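PDB 4GOX: polyketide synthase from Synechococcus sp., which probably transfers a sulfuryl group from the donor PAPS to an acyl chain, as the sulfotransferase domain of a hydrocarbon-producing olefin synthase. Local coordinates for residues Ser32-Ser37 / Thr166-Asp171; Arg156-Val161 / Ser187-Ser192; Ala160-Phe165 / Ile281-Ala286. All blocks are in the same frame, centred on the assembly; numbering follows the deposited sequence.

Contact 1. Residues Ser32-Ser37 / Thr166-Asp171; sequences SPRSGS and TRLRMD. With A3P (adenosine-3'-5'-diphosphate), chain B.
Pro33 opens this contact, in the P-loop-like turn between strand 26-30 and helix 37-45 that serves sulfotransferases as the 5'-phosphosulfate-binding loop. Pro33 CB lies 3.8 Å from Met170 CE, the thioether methyl. Helix 158-167 ends in a Schellman motif at Arg169, and Met170 follows directly, its CB directed at the loop.

Arg34 comes next and does most of the work. Bends at chi2 (-42°) and chi3 (-69°) place its guanidinium between A3P and Leu168. The A3P C5' atom lies over the centre of one face, 3.6 Å above the plane; Leu168 CG covers the opposite face, nearer the rim. From there Leu168 CD2 comes 3.5 Å from Arg34 NH1, while lower down the chain Arg34 CD rests 3.7 Å from Met170 SD. The group is held at its polar end too: NE bonds to Ser164, NH1 pairs with Asp261, and NH1 also makes a weak hydrogen bond to A3P O1P on the 3'-phosphate.

Beyond Arg34 the loop turns to the 5'-phosphate. Ser35 N donates to A3P O4P, and Gly36 N, at the N-cap of helix 37-45, reaches the ester oxygen O5' at 2.9 Å. Ser37 N, in the first turn, also binds O4P, at 2.9 Å. The start of that helix thus meets the phosphate with backbone N-H groups, which would probably help to balance its charge.

Arg167 brings the second segment to the 3'-phosphate. The phosphate sits at the guanidinium edge, with Arg167 NH1 3.0 Å from A3P O1P and Arg167 NH2 donating to the same oxygen.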
# COMPACT_ATOMS: atom_id res chain seq x y z
N SER A 32 -4.50 -0.60 6.41
CA SER A 32 -5.93 -0.73 6.33
C SER A 32 -6.33 0.36 5.27
O SER A 32 -5.58 1.34 5.10
CB SER A 32 -6.52 -0.35 7.70
OG SER A 32 -7.81 0.22 7.64
N PRO A 33 -7.49 0.28 4.60
CA PRO A 33 -7.87 1.40 3.71
C PRO A 33 -8.10 2.69 4.52
O PRO A 33 -8.27 2.62 5.74
CB PRO A 33 -9.18 0.94 3.03
CG PRO A 33 -9.61 -0.25 3.73
CD PRO A 33 -8.51 -0.79 4.59
N ARG A 34 -8.11 3.85 3.85
CA ARG A 34 -8.40 5.18 4.45
C ARG A 34 -7.39 5.64 5.50
O ARG A 34 -7.74 6.34 6.44
CB ARG A 34 -9.86 5.23 5.00
CG ARG A 34 -10.96 4.69 4.05
CD ARG A 34 -10.80 5.11 2.58
NE ARG A 34 -11.03 6.54 2.37
CZ ARG A 34 -10.64 7.21 1.29
NH1 ARG A 34 -10.92 8.50 1.17
NH2 ARG A 34 -9.95 6.60 0.33
N SER A 35 -6.12 5.24 5.31
CA SER A 35 -5.03 5.47 6.26
C SER A 35 -3.91 6.38 5.78
O SER A 35 -2.89 6.50 6.46
CB SER A 35 -4.46 4.12 6.70
OG SER A 35 -5.45 3.34 7.36
N GLY A 36 -4.11 7.06 4.64
CA GLY A 36 -3.11 7.95 4.07
C GLY A 36 -2.14 7.21 3.18
O GLY A 36 -1.06 7.73 2.87
N SER A 37 -2.52 6.01 2.72
CA SER A 37 -1.63 5.20 1.89
C SER A 37 -1.39 5.82 0.50
O SER A 37 -0.26 5.77 0.02
CB SER A 37 -2.11 3.76 1.80
OG SER A 37 -3.40 3.69 1.20
N THR A 166 -16.86 4.85 6.34
CA THR A 166 -18.31 5.05 6.43
C THR A 166 -18.77 5.98 5.31
O THR A 166 -19.61 5.59 4.50
CB THR A 166 -18.68 5.52 7.86
OG1 THR A 166 -18.70 4.39 8.72
CG2 THR A 166 -20.02 6.25 7.92
N ARG A 167 -18.18 7.20 5.26
CA ARG A 167 -18.45 8.27 4.29
C ARG A 167 -18.34 7.78 2.85
O ARG A 167 -19.23 8.05 2.04
CB ARG A 167 -17.47 9.42 4.50
CG ARG A 167 -17.96 10.55 5.39
CD ARG A 167 -17.23 11.84 5.06
NE ARG A 167 -15.95 11.98 5.77
CZ ARG A 167 -14.75 11.74 5.24
NH1 ARG A 167 -14.65 11.33 3.98
NH2 ARG A 167 -13.65 11.89 5.96
N LEU A 168 -17.26 7.05 2.54
CA LEU A 168 -16.94 6.54 1.20
C LEU A 168 -17.83 5.39 0.70
O LEU A 168 -17.69 4.99 -0.46
CB LEU A 168 -15.43 6.22 1.09
CG LEU A 168 -14.45 7.34 0.63
CD1 LEU A 168 -14.69 7.75 -0.81
CD2 LEU A 168 -14.44 8.55 1.59
N ARG A 169 -18.76 4.88 1.55
CA ARG A 169 -19.72 3.80 1.25
C ARG A 169 -19.01 2.51 0.75
O ARG A 169 -19.56 1.78 -0.08
CB ARG A 169 -20.82 4.25 0.25
CG ARG A 169 -21.50 5.59 0.57
CD ARG A 169 -21.97 6.31 -0.70
NE ARG A 169 -20.86 6.67 -1.58
CZ ARG A 169 -20.20 7.83 -1.53
NH1 ARG A 169 -20.53 8.75 -0.64
NH2 ARG A 169 -19.19 8.06 -2.36
N MET A 170 -17.80 2.25 1.28
CA MET A 170 -16.94 1.11 0.92
C MET A 170 -17.50 -0.28 1.31
O MET A 170 -16.97 -1.29 0.85
CB MET A 170 -15.52 1.31 1.46
CG MET A 170 -14.69 2.28 0.64
SD MET A 170 -13.01 2.50 1.29
CE MET A 170 -12.23 0.96 0.75
N ASP A 171 -18.59 -0.31 2.13
CA ASP A 171 -19.27 -1.53 2.59
C ASP A 171 -20.00 -2.25 1.46
O ASP A 171 -20.26 -3.45 1.55
CB ASP A 171 -20.24 -1.19 3.74
CG ASP A 171 -21.21 -0.07 3.43
OD1 ASP A 171 -20.94 1.07 3.84
OD2 ASP A 171 -22.23 -0.34 2.77
P1 A3P B . -10.62 11.14 3.65
O1P A3P B . -11.83 10.26 3.80
O2P A3P B . -10.55 11.78 2.28
O3P A3P B . -10.32 12.03 4.82
P2 A3P B . -6.00 5.91 1.62
O4P A3P B . -5.19 4.89 2.37
O5P A3P B . -7.37 5.50 1.18
O6P A3P B . -5.19 6.63 0.56
O5' A3P B . -6.30 7.08 2.68
C5' A3P B . -7.27 8.10 2.40
C4' A3P B . -7.12 9.23 3.42
O4' A3P B . -5.83 9.82 3.37
C3' A3P B . -8.06 10.40 3.21
O3' A3P B . -9.36 10.11 3.70
C2' A3P B . -7.36 11.52 3.94
O2' A3P B . -7.78 11.62 5.31
C1' A3P B . -5.89 11.15 3.90
N9 A3P B . -5.23 12.10 2.97
C8 A3P B . -5.37 12.10 1.61
N7 A3P B . -4.68 13.12 1.06
C5 A3P B . -4.10 13.79 2.07
C6 A3P B . -3.27 15.00 2.18
N6 A3P B . -2.90 15.64 1.06
N1 A3P B . -2.86 15.40 3.42
C2 A3P B . -3.22 14.73 4.54
N3 A3P B . -4.01 13.63 4.52
C4 A3P B . -4.47 13.13 3.34

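Contact 2. Residues Arg156-Val161 / Ser187-Ser192; sequences RHPYAV and SIWRTS. With A3P (adenosine-3'-5'-diphosphate), chain B.
Pro158 and Trp189 make the closest backbone approach, 6.6 Å between CA atoms, where the first turn of helix 158-167 comes up against helix 181-202. Every contact across the two segments runs through Trp189. With its CG anti to the backbone N (chi1 -178°), the indole reaches across to meet Pro158 and Val161 of helix 158-167 and the carbonyl of Arg156 just ahead of it. Pro158 sets its CB over one face, 3.7 Å from the centroid of the Trp189 six-membered ring and almost on the ring normal, a clear CH-pi contact. At the ring edge, Trp189 NE1 donates to Arg156 O at 2.8 Å, a somewhat bent bond (144°) that satisfies the buried indole N-H and fixes how the ring is rotated. Val161 CG2 packs 3.6 Å from Trp189 CD1, the two side chains running roughly at right angles.

The extended Arg156 side chain gives weak hydrogen bonds to A3P O2' and is held by Leu274 O. His157 ND1 accepts from Tyr159 N as the N-cap of helix 158-167, while its NE2 bonds to Asp301 O. Helix 289-297 packs against both Trp189 and Pro158 with Ala295, so the indole sits among three helices just beyond strand 149-155.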
# COMPACT_ATOMS: atom_id res chain seq x y z
N ARG A 156 -3.23 4.38 10.99
CA ARG A 156 -4.07 5.55 11.29
C ARG A 156 -5.01 5.19 12.42
O ARG A 156 -5.30 4.01 12.64
CB ARG A 156 -4.83 6.06 10.05
CG ARG A 156 -5.50 7.43 10.27
CD ARG A 156 -6.17 7.91 9.01
NE ARG A 156 -6.71 9.26 9.16
CZ ARG A 156 -7.46 9.87 8.25
NH1 ARG A 156 -7.81 9.24 7.14
NH2 ARG A 156 -7.89 11.11 8.46
N HIS A 157 -5.45 6.20 13.17
CA HIS A 157 -6.35 6.09 14.32
C HIS A 157 -7.61 5.31 13.91
O HIS A 157 -8.13 5.60 12.83
CB HIS A 157 -6.72 7.49 14.83
CG HIS A 157 -7.31 7.47 16.20
ND1 HIS A 157 -8.60 7.02 16.43
CD2 HIS A 157 -6.76 7.83 17.38
CE1 HIS A 157 -8.79 7.12 17.74
NE2 HIS A 157 -7.71 7.60 18.35
N PRO A 158 -8.06 4.27 14.69
CA PRO A 158 -9.26 3.50 14.27
C PRO A 158 -10.50 4.38 13.99
O PRO A 158 -11.18 4.14 12.99
CB PRO A 158 -9.50 2.54 15.45
CG PRO A 158 -8.77 3.15 16.63
CD PRO A 158 -7.55 3.77 15.98
N TYR A 159 -10.74 5.44 14.83
CA TYR A 159 -11.88 6.38 14.69
C TYR A 159 -11.85 7.10 13.36
O TYR A 159 -12.90 7.24 12.74
CB TYR A 159 -11.88 7.45 15.81
CG TYR A 159 -12.36 7.01 17.18
CD1 TYR A 159 -12.64 5.67 17.45
CD2 TYR A 159 -12.54 7.93 18.21
CE1 TYR A 159 -13.11 5.27 18.69
CE2 TYR A 159 -13.00 7.53 19.46
CZ TYR A 159 -13.28 6.20 19.70
OH TYR A 159 -13.73 5.78 20.94
N ALA A 160 -10.65 7.57 12.94
CA ALA A 160 -10.49 8.29 11.67
C ALA A 160 -10.73 7.37 10.49
O ALA A 160 -11.43 7.75 9.56
CB ALA A 160 -9.11 8.91 11.58
N VAL A 161 -10.21 6.12 10.55
CA VAL A 161 -10.43 5.13 9.48
C VAL A 161 -11.94 4.80 9.35
O VAL A 161 -12.48 4.84 8.24
CB VAL A 161 -9.55 3.87 9.69
CG1 VAL A 161 -10.03 2.71 8.83
CG2 VAL A 161 -8.08 4.18 9.44
N SER A 187 -13.75 -3.86 11.86
CA SER A 187 -13.22 -5.19 11.57
C SER A 187 -12.07 -5.15 10.58
O SER A 187 -11.05 -5.79 10.84
CB SER A 187 -14.32 -6.11 11.06
OG SER A 187 -15.04 -6.53 12.20
N ILE A 188 -12.24 -4.40 9.48
CA ILE A 188 -11.21 -4.24 8.46
C ILE A 188 -9.96 -3.56 9.02
O ILE A 188 -8.86 -4.06 8.79
CB ILE A 188 -11.75 -3.55 7.17
CG1 ILE A 188 -12.78 -4.48 6.45
CG2 ILE A 188 -10.60 -3.24 6.20
CD1 ILE A 188 -13.48 -3.80 5.26
N TRP A 189 -10.12 -2.49 9.83
CA TRP A 189 -8.97 -1.83 10.45
C TRP A 189 -8.23 -2.81 11.37
O TRP A 189 -6.99 -2.91 11.35
CB TRP A 189 -9.44 -0.62 11.28
CG TRP A 189 -8.29 0.13 11.90
CD1 TRP A 189 -7.56 1.12 11.33
CD2 TRP A 189 -7.74 -0.09 13.20
NE1 TRP A 189 -6.60 1.56 12.22
CE2 TRP A 189 -6.70 0.85 13.38
CE3 TRP A 189 -8.08 -0.95 14.27
CZ2 TRP A 189 -5.92 0.88 14.54
CZ3 TRP A 189 -7.30 -0.91 15.42
CH2 TRP A 189 -6.25 0.01 15.55
N ARG A 190 -9.00 -3.54 12.18
CA ARG A 190 -8.44 -4.46 13.15
C ARG A 190 -7.76 -5.63 12.45
O ARG A 190 -6.60 -5.93 12.75
CB ARG A 190 -9.55 -4.93 14.11
CG ARG A 190 -9.07 -5.83 15.25
CD ARG A 190 -10.21 -6.31 16.11
NE ARG A 190 -11.14 -7.15 15.35
CZ ARG A 190 -12.41 -6.84 15.13
NH1 ARG A 190 -12.93 -5.73 15.64
NH2 ARG A 190 -13.18 -7.64 14.41
N THR A 191 -8.46 -6.30 11.52
CA THR A 191 -7.94 -7.45 10.77
C THR A 191 -6.62 -7.10 10.07
O THR A 191 -5.63 -7.81 10.27
CB THR A 191 -9.00 -7.95 9.78
OG1 THR A 191 -10.18 -8.27 10.53
CG2 THR A 191 -8.52 -9.15 8.95
N SER A 192 -6.61 -6.01 9.29
CA SER A 192 -5.42 -5.56 8.55
C SER A 192 -4.27 -5.27 9.48
O SER A 192 -3.17 -5.77 9.25
CB SER A 192 -5.72 -4.30 7.73
OG SER A 192 -6.69 -4.64 6.77
P1 A3P B . -10.62 11.14 3.65
O1P A3P B . -11.83 10.26 3.80
O2P A3P B . -10.55 11.78 2.28
O3P A3P B . -10.32 12.03 4.82
P2 A3P B . -6.00 5.91 1.62
O4P A3P B . -5.19 4.89 2.37
O5P A3P B . -7.37 5.50 1.18
O6P A3P B . -5.19 6.63 0.56
O5' A3P B . -6.30 7.08 2.68
C5' A3P B . -7.27 8.10 2.40
C4' A3P B . -7.12 9.23 3.42
O4' A3P B . -5.83 9.82 3.37
C3' A3P B . -8.06 10.40 3.21
O3' A3P B . -9.36 10.11 3.70
C2' A3P B . -7.36 11.52 3.94
O2' A3P B . -7.78 11.62 5.31
C1' A3P B . -5.89 11.15 3.90
N9 A3P B . -5.23 12.10 2.97
C8 A3P B . -5.37 12.10 1.61
N7 A3P B . -4.68 13.12 1.06
C5 A3P B . -4.10 13.79 2.07
C6 A3P B . -3.27 15.00 2.18
N6 A3P B . -2.90 15.64 1.06
N1 A3P B . -2.86 15.40 3.42
C2 A3P B . -3.22 14.73 4.54
N3 A3P B . -4.01 13.63 4.52
C4 A3P B . -4.47 13.13 3.34

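Contact 3. Residues Ala160-Phe165 / Ile281-Ala286; sequences AVIESF and ITLPAA. With A3P (adenosine-3'-5'-diphosphate), chain B.
Glu163 and Ile281 bring the backbones to 7.4 Å between CA atoms, where an irregular stretch ahead of helix 289-297 passes along one side of helix 158-167. Two pairs of side chains fill the gap. Ile162 meets Leu283 at about a right angle, branch against branch: Ile162 CG2 lies 3.7 Å from Leu283 CD2, and Ile162 CD1 lies 3.8 Å from Leu283 CD1. One helix residue further on, Glu163 uses its methylene part, with CG 3.8 Å from Ile281 CG1. A bend at chi2 (-79°) then carries the carboxylate away from Ile281 to a salt bridge with Arg167 NE. This makes Glu163 a second-shell residue, steadying an arginine that holds the 3'-phosphate. Ile281 and Leu283 also both lean on Tyr159, one turn back along the same helix.

Ser164 points elsewhere, toward the nucleotide. Its OG donates to A3P O1P at 2.7 Å, adding a hydroxyl to the donors gathered on that oxygen. Ser164 thus serves the ligand, while Ile162 and the methylenes of Glu163 pack against 281-286. No hydrogen bond crosses between the two segments; what joins them is apolar packing of aliphatic carbon, which leaves the Glu163 carboxylate to its charged partner.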
# COMPACT_ATOMS: atom_id res chain seq x y z
N ALA A 160 -10.65 7.57 12.94
CA ALA A 160 -10.49 8.29 11.67
C ALA A 160 -10.73 7.37 10.49
O ALA A 160 -11.43 7.75 9.56
CB ALA A 160 -9.11 8.91 11.58
N VAL A 161 -10.21 6.12 10.55
CA VAL A 161 -10.43 5.13 9.48
C VAL A 161 -11.94 4.80 9.35
O VAL A 161 -12.48 4.84 8.24
CB VAL A 161 -9.55 3.87 9.69
CG1 VAL A 161 -10.03 2.71 8.83
CG2 VAL A 161 -8.08 4.18 9.44
N ILE A 162 -12.60 4.51 10.49
CA ILE A 162 -14.03 4.15 10.57
C ILE A 162 -14.90 5.23 9.97
O ILE A 162 -15.70 4.93 9.08
CB ILE A 162 -14.47 3.72 12.01
CG1 ILE A 162 -13.80 2.39 12.41
CG2 ILE A 162 -16.00 3.59 12.09
CD1 ILE A 162 -13.71 2.14 13.91
N GLU A 163 -14.72 6.48 10.41
CA GLU A 163 -15.45 7.64 9.91
C GLU A 163 -15.29 7.78 8.39
O GLU A 163 -16.29 7.92 7.68
CB GLU A 163 -14.97 8.91 10.65
CG GLU A 163 -15.77 10.17 10.35
CD GLU A 163 -15.44 10.87 9.04
OE1 GLU A 163 -14.23 11.01 8.73
OE2 GLU A 163 -16.39 11.24 8.32
N SER A 164 -14.04 7.73 7.89
CA SER A 164 -13.72 7.85 6.46
C SER A 164 -14.29 6.71 5.62
O SER A 164 -14.84 6.96 4.55
CB SER A 164 -12.21 7.93 6.26
OG SER A 164 -11.92 7.80 4.88
N PHE A 165 -14.16 5.46 6.11
CA PHE A 165 -14.65 4.25 5.45
C PHE A 165 -16.18 4.30 5.31
O PHE A 165 -16.71 3.88 4.28
CB PHE A 165 -14.21 3.00 6.22
CG PHE A 165 -14.49 1.69 5.55
CD1 PHE A 165 -15.71 1.04 5.72
CD2 PHE A 165 -13.52 1.08 4.77
CE1 PHE A 165 -15.95 -0.20 5.13
CE2 PHE A 165 -13.76 -0.16 4.17
CZ PHE A 165 -14.98 -0.79 4.36
N ILE A 281 -15.15 13.05 16.15
CA ILE A 281 -16.04 11.92 15.89
C ILE A 281 -16.49 11.06 17.08
O ILE A 281 -15.71 10.75 17.98
CB ILE A 281 -15.48 10.99 14.79
CG1 ILE A 281 -16.64 10.37 14.00
CG2 ILE A 281 -14.65 9.89 15.40
CD1 ILE A 281 -17.98 11.01 14.29
N THR A 282 -17.77 10.70 17.05
CA THR A 282 -18.44 9.83 18.00
C THR A 282 -19.11 8.74 17.17
O THR A 282 -19.98 9.04 16.34
CB THR A 282 -19.42 10.61 18.89
OG1 THR A 282 -20.33 11.33 18.05
CG2 THR A 282 -18.71 11.56 19.85
N LEU A 283 -18.63 7.49 17.30
CA LEU A 283 -19.14 6.32 16.58
C LEU A 283 -20.44 5.85 17.24
O LEU A 283 -20.61 6.11 18.43
CB LEU A 283 -18.09 5.19 16.58
CG LEU A 283 -16.67 5.53 16.11
CD1 LEU A 283 -15.79 4.31 16.18
CD2 LEU A 283 -16.65 6.09 14.69
N PRO A 284 -21.37 5.17 16.52
CA PRO A 284 -22.65 4.76 17.14
C PRO A 284 -22.57 3.84 18.37
O PRO A 284 -23.53 3.75 19.13
CB PRO A 284 -23.41 4.10 15.99
CG PRO A 284 -22.35 3.69 15.02
CD PRO A 284 -21.34 4.79 15.09
N ALA A 285 -21.43 3.14 18.53
CA ALA A 285 -21.16 2.25 19.66
C ALA A 285 -19.65 2.18 19.92
O ALA A 285 -18.85 2.59 19.07
CB ALA A 285 -21.72 0.85 19.39
N ALA A 286 -19.27 1.68 21.12
CA ALA A 286 -17.88 1.52 21.55
C ALA A 286 -17.14 0.50 20.67
O ALA A 286 -17.77 -0.41 20.12
CB ALA A 286 -17.84 1.08 23.01
P1 A3P B . -10.62 11.14 3.65
O1P A3P B . -11.83 10.26 3.80
O2P A3P B . -10.55 11.78 2.28
O3P A3P B . -10.32 12.03 4.82
P2 A3P B . -6.00 5.91 1.62
O4P A3P B . -5.19 4.89 2.37
O5P A3P B . -7.37 5.50 1.18
O6P A3P B . -5.19 6.63 0.56
O5' A3P B . -6.30 7.08 2.68
C5' A3P B . -7.27 8.10 2.40
C4' A3P B . -7.12 9.23 3.42
O4' A3P B . -5.83 9.82 3.37
C3' A3P B . -8.06 10.40 3.21
O3' A3P B . -9.36 10.11 3.70
C2' A3P B . -7.36 11.52 3.94
O2' A3P B . -7.78 11.62 5.31
C1' A3P B . -5.89 11.15 3.90
N9 A3P B . -5.23 12.10 2.97
C8 A3P B . -5.37 12.10 1.61
N7 A3P B . -4.68 13.12 1.06
C5 A3P B . -4.10 13.79 2.07
C6 A3P B . -3.27 15.00 2.18
N6 A3P B . -2.90 15.64 1.06
N1 A3P B . -2.86 15.40 3.42
C2 A3P B . -3.22 14.73 4.54
N3 A3P B . -4.01 13.63 4.52
C4 A3P B . -4.47 13.13 3.34

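How the contacts relate
From the N terminus, the loop after strand 26-30 is met first, and contact 1 closes a long loop from it to the end of helix 158-167. Contacts 2 and 3 both start inside that loop, at the beginning and middle of the same helix, sharing Ala160 and Val161, and end beyond it, so each crosses contact 1. Contact 2 closes a short loop onto helix 181-202; contact 3 reaches much further, to the segment before helix 289-297. A probable hydrogen bond, Arg34 O to Arg156 NH1 at 3.0 Å, joins contacts 1 and 2 directly. Helix 158-167 thus joins the phosphate loop on its A3P side to helix 181-202 and to the segment before helix 289-297.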